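Local coordinates for protein telomere length regulator taz1 (Schizosaccharomyces pombe, PDB 4ZMI) that binds double-stranded telomeric DNA and regulates telomere length and function in fission yeast, and is represented here by its helical TRF-family domain, at residues A[128-138]-A[182-192]; A[142-153]-A[194-202]. All coordinates share one frame; numbering follows the deposited sequence.

Interaction 1: residues A[128-138]-A[182-192]; sequences LLSADEEDSFY and VCGQVWKSQKI
Leu129 places its CD2 methyl over the indole of Trp187, 3.6 Å from the centroid of the six-membered ring and 9° off its normal, a CH-pi contact almost exactly over the middle of the face. The two side chains run alongside each other in the same direction, while Leu128 CB meets the indole in its plane at the edge. A second aromatic layer lies beside this pair. Val186 CG1, anti to its own backbone N (chi1 -173°), is directed onto one face of Tyr138, 3.5 Å from the ring centroid; Leu128 CD2 lies over the other face, and Ile192 CD1 reaches the rim at CE2. Tyrosine suits this place because its ring fills the apolar sandwich while its OH donates to Leu128 O (2.8 Å), a carbonyl at the helix end. A phenylalanine in its place would probably leave Leu128 O without its side-chain donor and open a small gap beside Ile192 CG1, where the hydroxyl now sits.

Outward, backbone joins backbone: Gly184 N donates to Leu129 O (2.7 Å), and Val186 N reaches a lone pair of Ala131 O in the carbonyl plane (3.2 Å). Gly184 passes so close to Ser130 and Asp132 that a side chain directed inward would collide with their backbone. A water donates to Leu128 O and weakly accepts from Trp187 N. Backbone carbonyls at and just past the end of helix 118-130 thus find donors in the other segment, while aromatic faces supply the hydrophobic grip.

Interaction 2: residues A[142-153]-A[194-202]; sequences LVLFEELVIRYF and DFLKSTIGN
Phe145 receives the CD2 methyl of Leu196 over one ring face, a CH-pi contact 4.0 Å from the centroid, the two side chains meeting at about a right angle. With its CG anti to the backbone N (chi1 -175°), Phe145 also brings CZ toward Ile200 CD1, which sits at the ring edge. The remaining apolar contacts continue along the interface: Leu142 CD2 touches the edge of Phe195 at CD2 (3.8 Å), Val149 CG2 meets Ile200 CG1 (3.9 Å), and Phe153 CE1 rests on Ile200 CG2. Branched Ile200 thus offers a different carbon to each of three partners.

No hydrogen bond passes between 142-153 and 194-202. Thr199 turns OG1 back to Phe195 O (2.8 Å), above the carbonyl plane and on the face opposite that used by Thr199 N, which leaves its CG2 methyl to pack on Glu146 CG at 3.4 Å. A bound cobalt ion lies about 4 Å from the Glu146 side chain.

The helical segments run roughly parallel, crossing at -34° with axes 9.9 Å apart. Phe145 and Leu196 both continue onto Leu125 of helix 118-130, and Phe145 and Ile200 onto Phe166 of helix 163-168, joining the pair to an all-helical bundle.

How the interactions relate
From the N terminus, the chain leaves helix 118-130, turns through the loop into helix 137-154, and much later returns through helices 185-189 and 192-203. Interaction 1 closes a loop of 43 intervening residues, interaction 2 one of 40. Their four segments alternate along the sequence, so the two closures cross. Both draw on helix 137-154, its first two residues in interaction 1 and most of its remaining length, 142-153, in interaction 2. The sites also touch directly: Trp187 CH2 packs on Leu196 CD1 (3.6 Å), and Leu128 CD1 reaches both Leu142 CD2 and Leu196 CD2. One continuous apolar seam therefore ties two consecutive helices to the later pair.

Interaction 1: residues A[128-138]-A[182-192]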
loop_
_atom_site.group_PDB
_atom_site.type_symbol
_atom_site.label_atom_id
_atom_site.label_comp_id
_atom_site.label_asym_id
_atom_site.label_seq_id
_atom_site.Cartn_x
_atom_site.Cartn_y
_atom_site.Cartn_z
ATOM N N LEU A 128 5.053 7.233 3.841
ATOM C CA LEU A 128 5.048 8.538 4.487
ATOM C C LEU A 128 5.634 8.505 5.890
ATOM O O LEU A 128 6.181 9.501 6.362
ATOM C CB LEU A 128 3.634 9.109 4.536
ATOM C CG LEU A 128 3.015 9.571 3.212
ATOM C CD1 LEU A 128 1.624 10.145 3.459
ATOM C CD2 LEU A 128 3.902 10.613 2.535
ATOM N N LEU A 129 5.501 7.366 6.567
ATOM C CA LEU A 129 5.967 7.248 7.948
ATOM C C LEU A 129 7.447 6.918 7.973
ATOM O O LEU A 129 8.138 7.225 8.924
ATOM C CB LEU A 129 5.192 6.164 8.696
ATOM C CG LEU A 129 3.769 6.536 9.097
ATOM C CD1 LEU A 129 2.955 5.278 9.336
ATOM C CD2 LEU A 129 3.779 7.389 10.334
ATOM N N SER A 130 7.918 6.284 6.909
ATOM C CA SER A 130 9.277 5.780 6.857
ATOM C C SER A 130 10.272 6.884 6.583
ATOM O O SER A 130 11.345 6.924 7.168
ATOM C CB SER A 130 9.391 4.759 5.742
ATOM O OG SER A 130 8.703 3.589 6.093
ATOM N N ALA A 131 9.923 7.771 5.663
ATOM C CA ALA A 131 10.879 8.756 5.200
ATOM C C ALA A 131 11.304 9.758 6.272
ATOM O O ALA A 131 10.503 10.563 6.743
ATOM C CB ALA A 131 10.339 9.484 3.987
ATOM N N ASP A 132 12.565 9.674 6.672
ATOM C CA ASP A 132 13.243 10.808 7.283
ATOM C C ASP A 132 14.125 11.353 6.182
ATOM O O ASP A 132 14.151 12.556 5.902
ATOM C CB ASP A 132 14.090 10.397 8.500
ATOM C CG ASP A 132 14.678 9.022 8.373
ATOM O OD1 ASP A 132 14.719 8.287 9.390
ATOM O OD2 ASP A 132 15.109 8.679 7.258
ATOM N N GLU A 133 14.807 10.409 5.540
ATOM C CA GLU A 133 15.758 10.651 4.466
ATOM C C GLU A 133 15.262 11.691 3.456
ATOM O O GLU A 133 14.055 11.848 3.239
ATOM C CB GLU A 133 16.108 9.314 3.777
ATOM C CG GLU A 133 16.845 8.279 4.675
ATOM C CD GLU A 133 16.149 6.904 4.773
ATOM O OE1 GLU A 133 14.909 6.838 4.647
ATOM O OE2 GLU A 133 16.846 5.884 4.990
ATOM N N GLU A 134 16.203 12.417 2.864
ATOM C CA GLU A 134 15.880 13.429 1.871
ATOM C C GLU A 134 15.380 12.772 0.576
ATOM O O GLU A 134 16.151 12.114 -0.126
ATOM C CB GLU A 134 17.115 14.299 1.602
ATOM C CG GLU A 134 16.872 15.534 0.733
ATOM C CD GLU A 134 16.346 16.728 1.517
ATOM O OE1 GLU A 134 15.700 16.525 2.569
ATOM O OE2 GLU A 134 16.585 17.873 1.074
ATOM N N ASP A 135 14.087 12.942 0.277
ATOM C CA ASP A 135 13.469 12.423 -0.957
ATOM C C ASP A 135 12.298 13.284 -1.448
ATOM O O ASP A 135 11.601 13.910 -0.651
ATOM C CB ASP A 135 12.974 10.986 -0.762
ATOM C CG ASP A 135 13.980 9.946 -1.221
ATOM O OD1 ASP A 135 14.672 9.363 -0.357
ATOM O OD2 ASP A 135 14.070 9.704 -2.446
ATOM N N SER A 136 12.091 13.311 -2.764
ATOM C CA SER A 136 10.880 13.893 -3.340
ATOM C C SER A 136 9.982 12.742 -3.785
ATOM O O SER A 136 8.996 12.929 -4.501
ATOM C CB SER A 136 11.194 14.840 -4.507
ATOM O OG SER A 136 11.581 14.136 -5.676
ATOM N N PHE A 137 10.361 11.543 -3.352
ATOM C CA PHE A 137 9.525 10.351 -3.457
ATOM C C PHE A 137 8.390 10.481 -2.448
ATOM O O PHE A 137 7.340 9.851 -2.562
ATOM C CB PHE A 137 10.379 9.115 -3.175
ATOM C CG PHE A 137 9.608 7.929 -2.677
ATOM C CD1 PHE A 137 8.917 7.115 -3.561
ATOM C CD2 PHE A 137 9.609 7.608 -1.326
ATOM C CE1 PHE A 137 8.222 6.011 -3.106
ATOM C CE2 PHE A 137 8.917 6.506 -0.862
ATOM C CZ PHE A 137 8.221 5.703 -1.751
ATOM N N TYR A 138 8.624 11.328 -1.459
ATOM C CA TYR A 138 7.598 11.722 -0.523
ATOM C C TYR A 138 6.462 12.424 -1.250
ATOM O O TYR A 138 5.291 12.054 -1.111
ATOM C CB TYR A 138 8.200 12.676 0.491
ATOM C CG TYR A 138 7.558 12.549 1.826
ATOM C CD1 TYR A 138 7.902 11.507 2.673
ATOM C CD2 TYR A 138 6.590 13.449 2.239
ATOM C CE1 TYR A 138 7.309 11.369 3.911
ATOM C CE2 TYR A 138 5.988 13.321 3.474
ATOM C CZ TYR A 138 6.352 12.275 4.309
ATOM O OH TYR A 138 5.767 12.135 5.546
ATOM N N VAL A 182 6.881 6.134 15.881
ATOM C CA VAL A 182 7.503 5.234 14.910
ATOM C C VAL A 182 7.944 5.892 13.607
ATOM O O VAL A 182 8.585 5.252 12.776
ATOM C CB VAL A 182 6.584 4.065 14.565
ATOM C CG1 VAL A 182 6.093 3.408 15.845
ATOM C CG2 VAL A 182 5.397 4.549 13.714
ATOM N N CYS A 183 7.621 7.165 13.423
ATOM C CA CYS A 183 7.849 7.803 12.129
ATOM C C CYS A 183 9.286 8.262 11.900
ATOM O O CYS A 183 10.076 8.321 12.826
ATOM C CB CYS A 183 6.916 9.002 11.978
ATOM S SG CYS A 183 7.171 10.268 13.231
ATOM N N GLY A 184 9.609 8.603 10.655
ATOM C CA GLY A 184 10.870 9.249 10.334
ATOM C C GLY A 184 10.801 10.754 10.546
ATOM O O GLY A 184 9.840 11.269 11.114
ATOM N N GLN A 185 11.815 11.465 10.076
ATOM C CA GLN A 185 11.914 12.902 10.292
ATOM C C GLN A 185 10.788 13.678 9.632
ATOM O O GLN A 185 10.232 14.598 10.228
ATOM C CB GLN A 185 13.258 13.448 9.795
ATOM C CG GLN A 185 13.477 14.930 10.101
ATOM C CD GLN A 185 14.697 15.509 9.400
ATOM O OE1 GLN A 185 15.535 14.772 8.874
ATOM N NE2 GLN A 185 14.797 16.837 9.387
ATOM N N VAL A 186 10.451 13.310 8.405
ATOM C CA VAL A 186 9.543 14.123 7.614
ATOM C C VAL A 186 8.172 14.235 8.264
ATOM O O VAL A 186 7.539 15.289 8.221
ATOM C CB VAL A 186 9.392 13.567 6.200
ATOM C CG1 VAL A 186 8.572 14.525 5.358
ATOM C CG2 VAL A 186 10.761 13.353 5.575
ATOM N N TRP A 187 7.723 13.143 8.876
ATOM C CA TRP A 187 6.385 13.087 9.441
ATOM C C TRP A 187 6.181 14.127 10.519
ATOM O O TRP A 187 5.195 14.858 10.505
ATOM C CB TRP A 187 6.114 11.712 10.014
ATOM C CG TRP A 187 4.717 11.524 10.531
ATOM C CD1 TRP A 187 4.264 11.780 11.797
ATOM C CD2 TRP A 187 3.605 11.000 9.808
ATOM N NE1 TRP A 187 2.937 11.451 11.899
ATOM C CE2 TRP A 187 2.508 10.968 10.690
ATOM C CE3 TRP A 187 3.422 10.568 8.495
ATOM C CZ2 TRP A 187 1.249 10.533 10.300
ATOM C CZ3 TRP A 187 2.168 10.122 8.109
ATOM C CH2 TRP A 187 1.100 10.107 9.006
ATOM N N LYS A 188 7.106 14.180 11.464
ATOM C CA LYS A 188 7.061 15.214 12.486
ATOM C C LYS A 188 7.417 16.581 11.909
ATOM O O LYS A 188 6.704 17.558 12.139
ATOM C CB LYS A 188 8.001 14.879 13.644
ATOM C CG LYS A 188 7.525 13.739 14.530
ATOM C CD LYS A 188 7.530 14.133 16.003
ATOM C CE LYS A 188 6.521 15.243 16.293
ATOM N NZ LYS A 188 6.388 15.527 17.755
ATOM N N SER A 189 8.510 16.645 11.153
ATOM C CA SER A 189 9.057 17.925 10.696
ATOM C C SER A 189 8.094 18.740 9.835
ATOM O O SER A 189 7.962 19.960 10.010
ATOM C CB SER A 189 10.357 17.704 9.922
ATOM O OG SER A 189 10.094 17.233 8.612
ATOM N N GLN A 190 7.432 18.080 8.890
ATOM C CA GLN A 190 6.535 18.817 8.018
ATOM C C GLN A 190 5.095 18.710 8.459
ATOM O O GLN A 190 4.189 18.996 7.682
ATOM C CB GLN A 190 6.713 18.430 6.544
ATOM C CG GLN A 190 7.859 19.186 5.885
ATOM C CD GLN A 190 8.028 18.837 4.425
ATOM O OE1 GLN A 190 7.278 19.313 3.574
ATOM N NE2 GLN A 190 9.015 17.995 4.123
ATOM N N LYS A 191 4.894 18.312 9.713
ATOM C CA LYS A 191 3.546 18.184 10.266
ATOM C C LYS A 191 2.624 17.395 9.331
ATOM O O LYS A 191 1.498 17.819 9.054
ATOM C CB LYS A 191 2.951 19.568 10.516
ATOM C CG LYS A 191 3.864 20.502 11.300
ATOM C CD LYS A 191 3.745 20.287 12.800
ATOM C CE LYS A 191 4.328 21.483 13.552
ATOM N NZ LYS A 191 4.261 21.328 15.031
ATOM N N ILE A 192 3.119 16.261 8.839
ATOM C CA ILE A 192 2.420 15.483 7.817
ATOM C C ILE A 192 1.008 15.068 8.235
ATOM O O ILE A 192 0.083 15.111 7.428
ATOM C CB ILE A 192 3.246 14.264 7.386
ATOM C CG1 ILE A 192 4.548 14.732 6.760
ATOM C CG2 ILE A 192 2.507 13.446 6.364
ATOM C CD1 ILE A 192 4.301 15.592 5.533
HETATM O O HOH W 1 8.317 10.155 7.771
#

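Interaction 2: residues A[142-153]-A[194-202]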
loop_
_atom_site.group_PDB
_atom_site.type_symbol
_atom_site.label_atom_id
_atom_site.label_comp_id
_atom_site.label_asym_id
_atom_site.label_seq_id
_atom_site.Cartn_x
_atom_site.Cartn_y
_atom_site.Cartn_z
ATOM N N LEU A 142 2.421 11.792 -1.156
ATOM C CA LEU A 142 1.346 12.725 -0.831
ATOM C C LEU A 142 0.309 12.794 -1.943
ATOM O O LEU A 142 -0.898 12.814 -1.688
ATOM C CB LEU A 142 1.898 14.109 -0.535
ATOM C CG LEU A 142 2.595 14.107 0.826
ATOM C CD1 LEU A 142 3.308 15.431 1.091
ATOM C CD2 LEU A 142 1.588 13.807 1.916
ATOM N N VAL A 143 0.768 12.793 -3.185
ATOM C CA VAL A 143 -0.166 12.977 -4.287
ATOM C C VAL A 143 -1.038 11.737 -4.433
ATOM O O VAL A 143 -2.269 11.827 -4.509
ATOM C CB VAL A 143 0.562 13.356 -5.594
ATOM C CG1 VAL A 143 -0.411 13.414 -6.751
ATOM C CG2 VAL A 143 1.256 14.710 -5.416
ATOM N N LEU A 144 -0.403 10.574 -4.414
ATOM C CA LEU A 144 -1.136 9.327 -4.461
ATOM C C LEU A 144 -2.086 9.227 -3.261
ATOM O O LEU A 144 -3.184 8.698 -3.368
ATOM C CB LEU A 144 -0.156 8.172 -4.500
ATOM C CG LEU A 144 -0.782 6.839 -4.888
ATOM C CD1 LEU A 144 -1.325 6.897 -6.291
ATOM C CD2 LEU A 144 0.234 5.706 -4.755
ATOM N N PHE A 145 -1.681 9.780 -2.127
ATOM C CA PHE A 145 -2.542 9.750 -0.943
ATOM C C PHE A 145 -3.813 10.558 -1.162
ATOM O O PHE A 145 -4.904 10.116 -0.808
ATOM C CB PHE A 145 -1.814 10.212 0.328
ATOM C CG PHE A 145 -2.643 10.068 1.577
ATOM C CD1 PHE A 145 -2.643 8.877 2.297
ATOM C CD2 PHE A 145 -3.453 11.101 2.013
ATOM C CE1 PHE A 145 -3.416 8.738 3.435
ATOM C CE2 PHE A 145 -4.238 10.962 3.141
ATOM C CZ PHE A 145 -4.217 9.786 3.857
ATOM N N GLU A 146 -3.685 11.738 -1.762
ATOM C CA GLU A 146 -4.876 12.548 -2.042
ATOM C C GLU A 146 -5.818 11.873 -3.015
ATOM O O GLU A 146 -7.025 11.971 -2.861
ATOM C CB GLU A 146 -4.523 13.944 -2.543
ATOM C CG GLU A 146 -5.629 14.961 -2.333
ATOM C CD GLU A 146 -6.474 15.192 -3.566
ATOM O OE1 GLU A 146 -6.159 14.612 -4.633
ATOM O OE2 GLU A 146 -7.454 15.964 -3.468
ATOM N N GLU A 147 -5.270 11.171 -3.998
ATOM C CA GLU A 147 -6.090 10.386 -4.916
ATOM C C GLU A 147 -6.886 9.266 -4.229
ATOM O O GLU A 147 -8.084 9.098 -4.494
ATOM C CB GLU A 147 -5.245 9.802 -6.044
ATOM C CG GLU A 147 -6.086 9.098 -7.091
ATOM C CD GLU A 147 -6.916 10.070 -7.938
ATOM O OE1 GLU A 147 -6.496 11.236 -8.076
ATOM O OE2 GLU A 147 -7.979 9.667 -8.468
ATOM N N LEU A 148 -6.224 8.504 -3.352
ATOM C CA LEU A 148 -6.912 7.461 -2.605
ATOM C C LEU A 148 -8.021 8.107 -1.797
ATOM O O LEU A 148 -9.093 7.542 -1.641
ATOM C CB LEU A 148 -5.948 6.717 -1.667
ATOM C CG LEU A 148 -4.810 6.028 -2.407
ATOM C CD1 LEU A 148 -3.792 5.459 -1.420
ATOM C CD2 LEU A 148 -5.417 4.931 -3.274
ATOM N N VAL A 149 -7.775 9.313 -1.299
ATOM C CA VAL A 149 -8.808 10.005 -0.526
ATOM C C VAL A 149 -10.024 10.317 -1.408
ATOM O O VAL A 149 -11.169 10.071 -0.996
ATOM C CB VAL A 149 -8.266 11.255 0.193
ATOM C CG1 VAL A 149 -9.381 12.009 0.889
ATOM C CG2 VAL A 149 -7.217 10.830 1.207
ATOM N N ILE A 150 -9.773 10.802 -2.628
ATOM C CA ILE A 150 -10.849 11.086 -3.578
ATOM C C ILE A 150 -11.618 9.811 -3.879
ATOM O O ILE A 150 -12.849 9.783 -3.800
ATOM C CB ILE A 150 -10.332 11.607 -4.934
ATOM C CG1 ILE A 150 -9.300 12.707 -4.753
ATOM C CG2 ILE A 150 -11.489 12.122 -5.749
ATOM C CD1 ILE A 150 -9.861 13.948 -4.142
ATOM N N ARG A 151 -10.877 8.761 -4.230
ATOM C CA ARG A 151 -11.473 7.486 -4.604
ATOM C C ARG A 151 -12.378 6.972 -3.496
ATOM O O ARG A 151 -13.499 6.544 -3.760
ATOM C CB ARG A 151 -10.396 6.457 -5.006
ATOM C CG ARG A 151 -9.706 6.842 -6.338
ATOM C CD ARG A 151 -8.773 5.761 -6.884
ATOM N NE ARG A 151 -9.490 4.564 -7.306
ATOM C CZ ARG A 151 -10.117 4.450 -8.475
ATOM N NH1 ARG A 151 -10.131 5.474 -9.338
ATOM N NH2 ARG A 151 -10.753 3.321 -8.782
ATOM N N TYR A 152 -11.925 7.062 -2.251
ATOM C CA TYR A 152 -12.765 6.598 -1.155
ATOM C C TYR A 152 -14.046 7.414 -1.053
ATOM O O TYR A 152 -15.143 6.864 -1.159
ATOM C CB TYR A 152 -12.057 6.653 0.190
ATOM C CG TYR A 152 -12.933 6.128 1.290
ATOM C CD1 TYR A 152 -12.943 4.783 1.595
ATOM C CD2 TYR A 152 -13.751 6.970 2.019
ATOM C CE1 TYR A 152 -13.741 4.284 2.599
ATOM C CE2 TYR A 152 -14.560 6.482 3.027
ATOM C CZ TYR A 152 -14.552 5.133 3.307
ATOM O OH TYR A 152 -15.341 4.609 4.307
ATOM N N PHE A 153 -13.900 8.718 -0.820
ATOM C CA PHE A 153 -15.051 9.575 -0.534
ATOM C C PHE A 153 -15.823 9.967 -1.758
ATOM O O PHE A 153 -16.751 10.754 -1.661
ATOM C CB PHE A 153 -14.637 10.860 0.152
ATOM C CG PHE A 153 -14.032 10.652 1.481
ATOM C CD1 PHE A 153 -12.705 10.981 1.713
ATOM C CD2 PHE A 153 -14.778 10.112 2.505
ATOM C CE1 PHE A 153 -12.133 10.777 2.955
ATOM C CE2 PHE A 153 -14.211 9.905 3.751
ATOM C CZ PHE A 153 -12.884 10.238 3.974
ATOM N N ASP A 194 -1.190 16.491 10.104
ATOM C CA ASP A 194 -2.102 17.617 9.977
ATOM C C ASP A 194 -2.442 17.831 8.512
ATOM O O ASP A 194 -3.600 18.118 8.171
ATOM C CB ASP A 194 -1.484 18.869 10.591
ATOM C CG ASP A 194 -1.342 18.761 12.093
ATOM O OD1 ASP A 194 -2.266 18.221 12.739
ATOM O OD2 ASP A 194 -0.306 19.208 12.624
ATOM N N PHE A 195 -1.448 17.668 7.639
ATOM C CA PHE A 195 -1.718 17.761 6.200
ATOM C C PHE A 195 -2.747 16.712 5.760
ATOM O O PHE A 195 -3.661 17.018 4.988
ATOM C CB PHE A 195 -0.432 17.640 5.365
ATOM C CG PHE A 195 -0.656 17.819 3.882
ATOM C CD1 PHE A 195 -1.066 19.041 3.374
ATOM C CD2 PHE A 195 -0.485 16.762 3.004
ATOM C CE1 PHE A 195 -1.295 19.209 2.013
ATOM C CE2 PHE A 195 -0.710 16.910 1.649
ATOM C CZ PHE A 195 -1.114 18.147 1.150
ATOM N N LEU A 196 -2.606 15.485 6.272
ATOM C CA LEU A 196 -3.495 14.390 5.890
ATOM C C LEU A 196 -4.885 14.643 6.450
ATOM O O LEU A 196 -5.867 14.442 5.752
ATOM C CB LEU A 196 -2.973 13.036 6.388
ATOM C CG LEU A 196 -1.526 12.678 6.059
ATOM C CD1 LEU A 196 -1.213 11.280 6.538
ATOM C CD2 LEU A 196 -1.287 12.776 4.582
ATOM N N LYS A 197 -4.970 15.079 7.706
ATOM C CA LYS A 197 -6.276 15.345 8.314
ATOM C C LYS A 197 -6.978 16.470 7.568
ATOM O O LYS A 197 -8.193 16.452 7.389
ATOM C CB LYS A 197 -6.124 15.726 9.787
ATOM C CG LYS A 197 -5.844 14.561 10.728
ATOM C CD LYS A 197 -5.784 15.045 12.182
ATOM C CE LYS A 197 -4.351 15.298 12.669
ATOM N NZ LYS A 197 -4.297 16.012 13.996
ATOM N N SER A 198 -6.193 17.457 7.147
ATOM C CA SER A 198 -6.706 18.550 6.337
ATOM C C SER A 198 -7.217 18.046 5.003
ATOM O O SER A 198 -8.340 18.358 4.609
ATOM C CB SER A 198 -5.621 19.593 6.079
ATOM O OG SER A 198 -5.546 20.515 7.146
ATOM N N THR A 199 -6.375 17.290 4.304
ATOM C CA THR A 199 -6.702 16.840 2.968
ATOM C C THR A 199 -8.002 16.076 3.049
ATOM O O THR A 199 -8.904 16.264 2.237
ATOM C CB THR A 199 -5.634 15.864 2.429
ATOM O OG1 THR A 199 -4.360 16.518 2.321
ATOM C CG2 THR A 199 -6.057 15.295 1.070
ATOM N N ILE A 200 -8.099 15.226 4.067
ATOM C CA ILE A 200 -9.234 14.328 4.208
ATOM C C ILE A 200 -10.488 15.139 4.511
ATOM O O ILE A 200 -11.557 14.862 3.979
ATOM C CB ILE A 200 -8.987 13.263 5.296
ATOM C CG1 ILE A 200 -7.984 12.209 4.804
ATOM C CG2 ILE A 200 -10.282 12.577 5.682
ATOM C CD1 ILE A 200 -7.266 11.481 5.938
ATOM N N GLY A 201 -10.349 16.153 5.353
ATOM C CA GLY A 201 -11.471 17.023 5.667
ATOM C C GLY A 201 -12.012 17.784 4.467
ATOM O O GLY A 201 -13.222 17.873 4.258
ATOM N N ASN A 202 -11.107 18.320 3.659
ATOM C CA ASN A 202 -11.506 19.129 2.515
ATOM C C ASN A 202 -12.084 18.301 1.375
ATOM O O ASN A 202 -13.047 18.702 0.730
ATOM C CB ASN A 202 -10.326 19.975 2.030
ATOM C CG ASN A 202 -9.811 20.921 3.105
ATOM O OD1 ASN A 202 -10.563 21.329 3.996
ATOM N ND2 ASN A 202 -8.525 21.271 3.031
#